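Local coordinates for protein aminopeptidase C (Lactobacillus rhamnosus, PDB 4K7C) that probably acts as a papain-like cysteine aminopeptidase that removes residues from the N-terminal ends of peptides, at residues Pro378-Glu384 with Gly395-Asp401; Phe52-Thr58 with Thr369-Leu373. All coordinates share one frame; numbering follows the deposited sequence.

Contact 1: residues Pro378-Glu384 with Gly395-Asp401; sequences PTKWKVE and GYFVASD
Trp381 sets CG beside its backbone N (chi1 -59°), while Asp401 swings CG to the far side from its own N (chi1 -162°). These two turns bring Trp381 NE1 to 2.9 Å from Asp401 OD1. The oxygen lies in the indole plane and offers its anti lone pair. Carboxylate and ring are nearly coplanar, 21° apart. Pro378 CG packs 3.4 Å from the same Asp401 OD1. The second oxygen, OD2, forms a salt bridge to Lys302, so each carboxylate oxygen has a partner. The indole also stacks with Phe404 and packs on helix 298-310. With an alanine in place of Trp381, Asp401 OD1 would probably lose its N-H partner, and a gap would be likely to open beside Phe404 and helix 298-310.

The two strands form an antiparallel beta hairpin of the papain-like fold. Trp381 with Ala399 and Val383 with Phe397 are its hydrogen-bonded pairs. The bond from Phe397 N to Val383 O measures 2.7 Å. Beside it, Val383 CB meets Phe397 CB at 3.8 Å, on the same face as Trp381 and Ala399.

The other face carries Lys382, Glu384 and Tyr396. The extended Lys382 chain places NZ over the Tyr396 ring, 4.6 Å from its centroid, in a cation-pi contact. NZ also forms a salt bridge to Glu55. Glu384 CB reaches Tyr396 CE1 at 3.5 Å, and its carboxylate goes on to Arg80 and His81. At the far end, Ser400 OG N-caps the following helix at Trp403 N and also bonds to Asp333.

Contact 2: residues Phe52-Thr58 with Thr369-Leu373; sequences FSIELDT and TGVDL
A short antiparallel strand pairing in the papain-like fold joins Ile54 to Val371, laying strand 54-55 against the long strand 364-374. Ile54 N bonds to Val371 O, and Val371 N returns a bond to Ile54 O, each at 2.9 Å. Leu56 N extends the ladder to Thr369 O. Gly370 faces Glu55, and a side chain at Gly370 would run into Ile54 O.

Before the strand, side chains replace the backbone ladder. Ser53 OG sits between its backbone N and carbonyl carbon (chi1 70°) and accepts a bond from Leu373 N at 2.8 Å. Asp372 OD1 takes Ser53 N on its anti side, tilted 25° from the carboxylate plane. Ile54 and Val371 lie side by side, with Ile54 CD1 3.8 Å from Val371 CG1. The same Ile54 CD1 is tight against Leu373 CD1, at 3.4 Å.

At the other end, one water links Leu56 O, Thr58 OG1 and Thr369 OG1. Thr58 OG1 is also hydrogen-bonded to Tyr396 OH. Phe52 O bonds to Arg231 of a second subunit. An early segment of the chain thus pairs with a strand of the C-terminal beta domain, as in papain-like peptidases.

In the fold
The centres of the two contacts lie about 9 Å apart. Contact 2 comes first: it joins segment 52-58 to strand 364-374 across some 310 residues. Contact 1 follows as a local hairpin. Strand 364-374 is followed, after a tight turn, by strand 377-384. Strand 364-374 pairs with 54-55 and with 377-384, and 377-384 pairs in turn with 396-400. Thr379 N bonds to Asp372 O at 2.8 Å, and Lys382 N packs on Phe52 CE1. Helix 298-310 packs on both contacts. Together they tie an early segment to the C-terminal strands of the papain-like beta domain, with contact 2 also reaching a neighbouring subunit of the six-chain assembly.

Contact 1: residues Pro378-Glu384 with Gly395-Asp401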
loop_
_atom_site.group_PDB
_atom_site.type_symbol
_atom_site.label_atom_id
_atom_site.label_comp_id
_atom_site.label_asym_id
_atom_site.label_seq_id
_atom_site.Cartn_x
_atom_site.Cartn_y
_atom_site.Cartn_z
ATOM N N PRO A 378 11.319 -24.073 35.774
ATOM C CA PRO A 378 10.810 -23.451 34.546
ATOM C C PRO A 378 11.709 -22.316 34.076
ATOM O O PRO A 378 12.135 -21.496 34.903
ATOM C CB PRO A 378 9.467 -22.922 34.994
ATOM C CG PRO A 378 9.597 -22.725 36.468
ATOM C CD PRO A 378 10.373 -23.948 36.863
ATOM N N THR A 379 12.058 -22.268 32.792
ATOM C CA THR A 379 12.835 -21.083 32.299
ATOM C C THR A 379 11.983 -20.096 31.486
ATOM O O THR A 379 12.320 -18.898 31.383
ATOM C CB THR A 379 14.039 -21.599 31.478
ATOM O OG1 THR A 379 13.561 -22.390 30.401
ATOM C CG2 THR A 379 14.961 -22.430 32.354
ATOM N N LYS A 380 10.967 -20.662 30.834
ATOM C CA LYS A 380 10.111 -19.955 29.920
ATOM C C LYS A 380 8.826 -20.758 29.688
ATOM O O LYS A 380 8.802 -21.943 29.910
ATOM C CB LYS A 380 10.781 -19.608 28.579
ATOM C CG LYS A 380 11.444 -20.733 27.870
ATOM C CD LYS A 380 12.446 -20.282 26.814
ATOM C CE LYS A 380 13.085 -21.453 26.076
ATOM N NZ LYS A 380 14.070 -20.830 25.156
ATOM N N TRP A 381 7.768 -20.007 29.336
ATOM C CA TRP A 381 6.406 -20.493 29.256
ATOM C C TRP A 381 5.894 -20.125 27.877
ATOM O O TRP A 381 6.160 -19.010 27.335
ATOM C CB TRP A 381 5.533 -19.783 30.269
ATOM C CG TRP A 381 6.004 -19.957 31.701
ATOM C CD1 TRP A 381 6.984 -19.252 32.313
ATOM C CD2 TRP A 381 5.410 -20.794 32.702
ATOM N NE1 TRP A 381 7.160 -19.706 33.629
ATOM C CE2 TRP A 381 6.193 -20.653 33.877
ATOM C CE3 TRP A 381 4.363 -21.776 32.677
ATOM C CZ2 TRP A 381 5.933 -21.374 35.037
ATOM C CZ3 TRP A 381 4.068 -22.441 33.842
ATOM C CH2 TRP A 381 4.863 -22.265 35.000
ATOM N N LYS A 382 5.137 -21.056 27.297
ATOM C CA LYS A 382 4.539 -20.864 26.002
ATOM C C LYS A 382 3.135 -20.314 26.161
ATOM O O LYS A 382 2.287 -20.832 26.939
ATOM C CB LYS A 382 4.516 -22.142 25.181
ATOM C CG LYS A 382 3.887 -22.016 23.810
ATOM C CD LYS A 382 3.939 -23.310 23.004
ATOM C CE LYS A 382 3.660 -22.994 21.536
ATOM N NZ LYS A 382 3.254 -24.175 20.752
ATOM N N VAL A 383 2.849 -19.277 25.397
ATOM C CA VAL A 383 1.637 -18.475 25.619
ATOM C C VAL A 383 0.798 -18.361 24.355
ATOM O O VAL A 383 1.250 -17.824 23.317
ATOM C CB VAL A 383 1.993 -17.061 26.120
ATOM C CG1 VAL A 383 0.758 -16.142 26.274
ATOM C CG2 VAL A 383 2.668 -17.209 27.397
ATOM N N GLU A 384 -0.419 -18.849 24.423
ATOM C CA GLU A 384 -1.347 -18.621 23.329
ATOM C C GLU A 384 -2.014 -17.294 23.464
ATOM O O GLU A 384 -2.733 -17.027 24.444
ATOM C CB GLU A 384 -2.447 -19.742 23.213
ATOM C CG GLU A 384 -3.440 -19.432 22.070
ATOM C CD GLU A 384 -4.519 -20.481 21.937
ATOM O OE1 GLU A 384 -4.621 -21.301 22.880
ATOM O OE2 GLU A 384 -5.328 -20.384 21.004
ATOM N N GLY A 395 1.226 -16.183 16.298
ATOM C CA GLY A 395 0.314 -15.735 17.365
ATOM C C GLY A 395 0.563 -16.237 18.789
ATOM O O GLY A 395 -0.099 -15.833 19.686
ATOM N N TYR A 396 1.614 -17.029 18.955
ATOM C CA TYR A 396 2.083 -17.473 20.253
ATOM C C TYR A 396 3.228 -16.601 20.783
ATOM O O TYR A 396 4.128 -16.144 20.027
ATOM C CB TYR A 396 2.539 -18.917 20.171
ATOM C CG TYR A 396 1.381 -19.922 20.027
ATOM C CD1 TYR A 396 0.849 -20.501 21.153
ATOM C CD2 TYR A 396 0.779 -20.208 18.772
ATOM C CE1 TYR A 396 -0.216 -21.378 21.057
ATOM C CE2 TYR A 396 -0.262 -21.047 18.653
ATOM C CZ TYR A 396 -0.778 -21.667 19.794
ATOM O OH TYR A 396 -1.859 -22.534 19.664
ATOM N N PHE A 397 3.167 -16.365 22.075
ATOM C CA PHE A 397 4.126 -15.503 22.786
ATOM C C PHE A 397 5.000 -16.449 23.662
ATOM O O PHE A 397 4.685 -17.644 23.792
ATOM C CB PHE A 397 3.370 -14.488 23.617
ATOM C CG PHE A 397 2.955 -13.220 22.892
ATOM C CD1 PHE A 397 2.590 -13.215 21.592
ATOM C CD2 PHE A 397 2.838 -12.044 23.612
ATOM C CE1 PHE A 397 2.193 -12.046 20.952
ATOM C CE2 PHE A 397 2.469 -10.889 22.988
ATOM C CZ PHE A 397 2.157 -10.896 21.652
ATOM N N VAL A 398 6.067 -15.902 24.239
ATOM C CA VAL A 398 6.925 -16.628 25.145
ATOM C C VAL A 398 7.170 -15.707 26.329
ATOM O O VAL A 398 7.425 -14.467 26.142
ATOM C CB VAL A 398 8.174 -17.131 24.469
ATOM C CG1 VAL A 398 8.859 -16.009 23.718
ATOM C CG2 VAL A 398 9.117 -17.753 25.496
ATOM N N ALA A 399 7.087 -16.255 27.572
ATOM C CA ALA A 399 7.250 -15.450 28.778
ATOM C C ALA A 399 8.368 -16.081 29.577
ATOM O O ALA A 399 8.368 -17.333 29.761
ATOM C CB ALA A 399 6.018 -15.442 29.636
ATOM N N SER A 400 9.347 -15.267 29.989
ATOM C CA SER A 400 10.419 -15.784 30.793
ATOM C C SER A 400 9.855 -16.101 32.205
ATOM O O SER A 400 8.850 -15.535 32.647
ATOM C CB SER A 400 11.635 -14.799 30.919
ATOM O OG SER A 400 11.298 -13.679 31.699
ATOM N N ASP A 401 10.550 -16.997 32.915
ATOM C CA ASP A 401 10.134 -17.317 34.268
ATOM C C ASP A 401 10.243 -16.064 35.166
ATOM O O ASP A 401 9.382 -15.808 36.018
ATOM C CB ASP A 401 10.949 -18.485 34.816
ATOM C CG ASP A 401 10.244 -19.100 35.998
ATOM O OD1 ASP A 401 9.082 -19.414 35.791
ATOM O OD2 ASP A 401 10.815 -19.140 37.124
#

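Contact 2: residues Phe52-Thr58 with Thr369-Leu373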
loop_
_atom_site.group_PDB
_atom_site.type_symbol
_atom_site.label_atom_id
_atom_site.label_comp_id
_atom_site.label_asym_id
_atom_site.label_seq_id
_atom_site.Cartn_x
_atom_site.Cartn_y
_atom_site.Cartn_z
ATOM N N PHE A 52 10.180 -25.635 24.047
ATOM C CA PHE A 52 9.593 -25.996 25.320
ATOM C C PHE A 52 9.538 -27.486 25.569
ATOM O O PHE A 52 8.967 -28.243 24.774
ATOM C CB PHE A 52 8.173 -25.443 25.427
ATOM C CG PHE A 52 8.072 -23.979 25.069
ATOM C CD1 PHE A 52 8.250 -23.019 26.045
ATOM C CD2 PHE A 52 7.776 -23.584 23.782
ATOM C CE1 PHE A 52 8.216 -21.660 25.740
ATOM C CE2 PHE A 52 7.602 -22.221 23.457
ATOM C CZ PHE A 52 7.835 -21.248 24.449
ATOM N N SER A 53 10.182 -27.909 26.642
ATOM C CA SER A 53 10.235 -29.346 26.989
ATOM C C SER A 53 8.841 -29.943 27.192
ATOM O O SER A 53 8.639 -31.104 26.865
ATOM C CB SER A 53 11.186 -29.608 28.211
ATOM O OG SER A 53 10.659 -29.104 29.407
ATOM N N ILE A 54 7.886 -29.141 27.669
ATOM C CA ILE A 54 6.461 -29.558 27.766
ATOM C C ILE A 54 5.695 -28.650 26.840
ATOM O O ILE A 54 5.723 -27.431 27.015
ATOM C CB ILE A 54 5.927 -29.332 29.189
ATOM C CG1 ILE A 54 6.806 -30.188 30.064
ATOM C CG2 ILE A 54 4.409 -29.672 29.221
ATOM C CD1 ILE A 54 6.491 -30.087 31.499
ATOM N N GLU A 55 5.093 -29.224 25.823
ATOM C CA GLU A 55 4.373 -28.445 24.853
ATOM C C GLU A 55 3.110 -29.128 24.419
ATOM O O GLU A 55 3.173 -30.232 23.839
ATOM C CB GLU A 55 5.255 -28.204 23.664
ATOM C CG GLU A 55 4.658 -27.167 22.722
ATOM C CD GLU A 55 5.625 -26.836 21.574
ATOM O OE1 GLU A 55 6.495 -27.675 21.264
ATOM O OE2 GLU A 55 5.545 -25.756 20.979
ATOM N N LEU A 56 1.971 -28.486 24.622
ATOM C CA LEU A 56 0.695 -29.036 24.151
ATOM C C LEU A 56 0.517 -28.721 22.669
ATOM O O LEU A 56 0.982 -27.680 22.156
ATOM C CB LEU A 56 -0.496 -28.443 24.933
ATOM C CG LEU A 56 -0.317 -28.460 26.470
ATOM C CD1 LEU A 56 -1.502 -27.866 27.209
ATOM C CD2 LEU A 56 0.032 -29.791 27.007
ATOM N N ASP A 57 -0.231 -29.581 22.013
ATOM C CA ASP A 57 -0.503 -29.363 20.602
ATOM C C ASP A 57 -1.835 -28.579 20.514
ATOM O O ASP A 57 -2.919 -29.145 20.744
ATOM C CB ASP A 57 -0.545 -30.732 19.953
ATOM C CG ASP A 57 -0.877 -30.669 18.484
ATOM O OD1 ASP A 57 -0.917 -29.515 17.932
ATOM O OD2 ASP A 57 -1.103 -31.772 17.901
ATOM N N THR A 58 -1.790 -27.272 20.259
ATOM C CA THR A 58 -2.993 -26.420 20.362
ATOM C C THR A 58 -3.423 -25.723 19.071
ATOM O O THR A 58 -4.417 -24.993 19.045
ATOM C CB THR A 58 -2.847 -25.383 21.481
ATOM O OG1 THR A 58 -1.663 -24.596 21.278
ATOM C CG2 THR A 58 -2.804 -26.036 22.918
ATOM N N THR A 369 0.335 -22.869 27.288
ATOM C CA THR A 369 0.284 -24.114 26.473
ATOM C C THR A 369 1.577 -24.900 26.434
ATOM O O THR A 369 1.687 -25.877 25.734
ATOM C CB THR A 369 -0.239 -23.866 25.047
ATOM O OG1 THR A 369 0.777 -23.206 24.266
ATOM C CG2 THR A 369 -1.603 -23.028 25.056
ATOM N N GLY A 370 2.498 -24.545 27.313
ATOM C CA GLY A 370 3.830 -25.168 27.327
ATOM C C GLY A 370 4.662 -24.483 28.391
ATOM O O GLY A 370 4.319 -23.387 28.878
ATOM N N VAL A 371 5.714 -25.194 28.782
ATOM C CA VAL A 371 6.724 -24.737 29.763
ATOM C C VAL A 371 7.977 -25.486 29.514
ATOM O O VAL A 371 7.914 -26.671 29.215
ATOM C CB VAL A 371 6.218 -24.845 31.260
ATOM C CG1 VAL A 371 6.020 -26.308 31.695
ATOM C CG2 VAL A 371 7.114 -24.013 32.159
ATOM N N ASP A 372 9.111 -24.781 29.477
ATOM C CA ASP A 372 10.422 -25.375 29.310
ATOM C C ASP A 372 10.926 -25.546 30.723
ATOM O O ASP A 372 11.127 -24.552 31.507
ATOM C CB ASP A 372 11.370 -24.443 28.530
ATOM C CG ASP A 372 12.562 -25.166 27.951
ATOM O OD1 ASP A 372 12.446 -26.357 27.623
ATOM O OD2 ASP A 372 13.609 -24.503 27.753
ATOM N N LEU A 373 11.247 -26.812 30.994
ATOM C CA LEU A 373 11.823 -27.177 32.307
ATOM C C LEU A 373 13.276 -27.632 32.108
ATOM O O LEU A 373 13.535 -28.576 31.359
ATOM C CB LEU A 373 11.004 -28.354 32.877
ATOM C CG LEU A 373 9.554 -28.077 33.221
ATOM C CD1 LEU A 373 8.971 -29.397 33.788
ATOM C CD2 LEU A 373 9.345 -26.944 34.192
HETATM O O HOH W 1 0.956 -25.004 22.221
#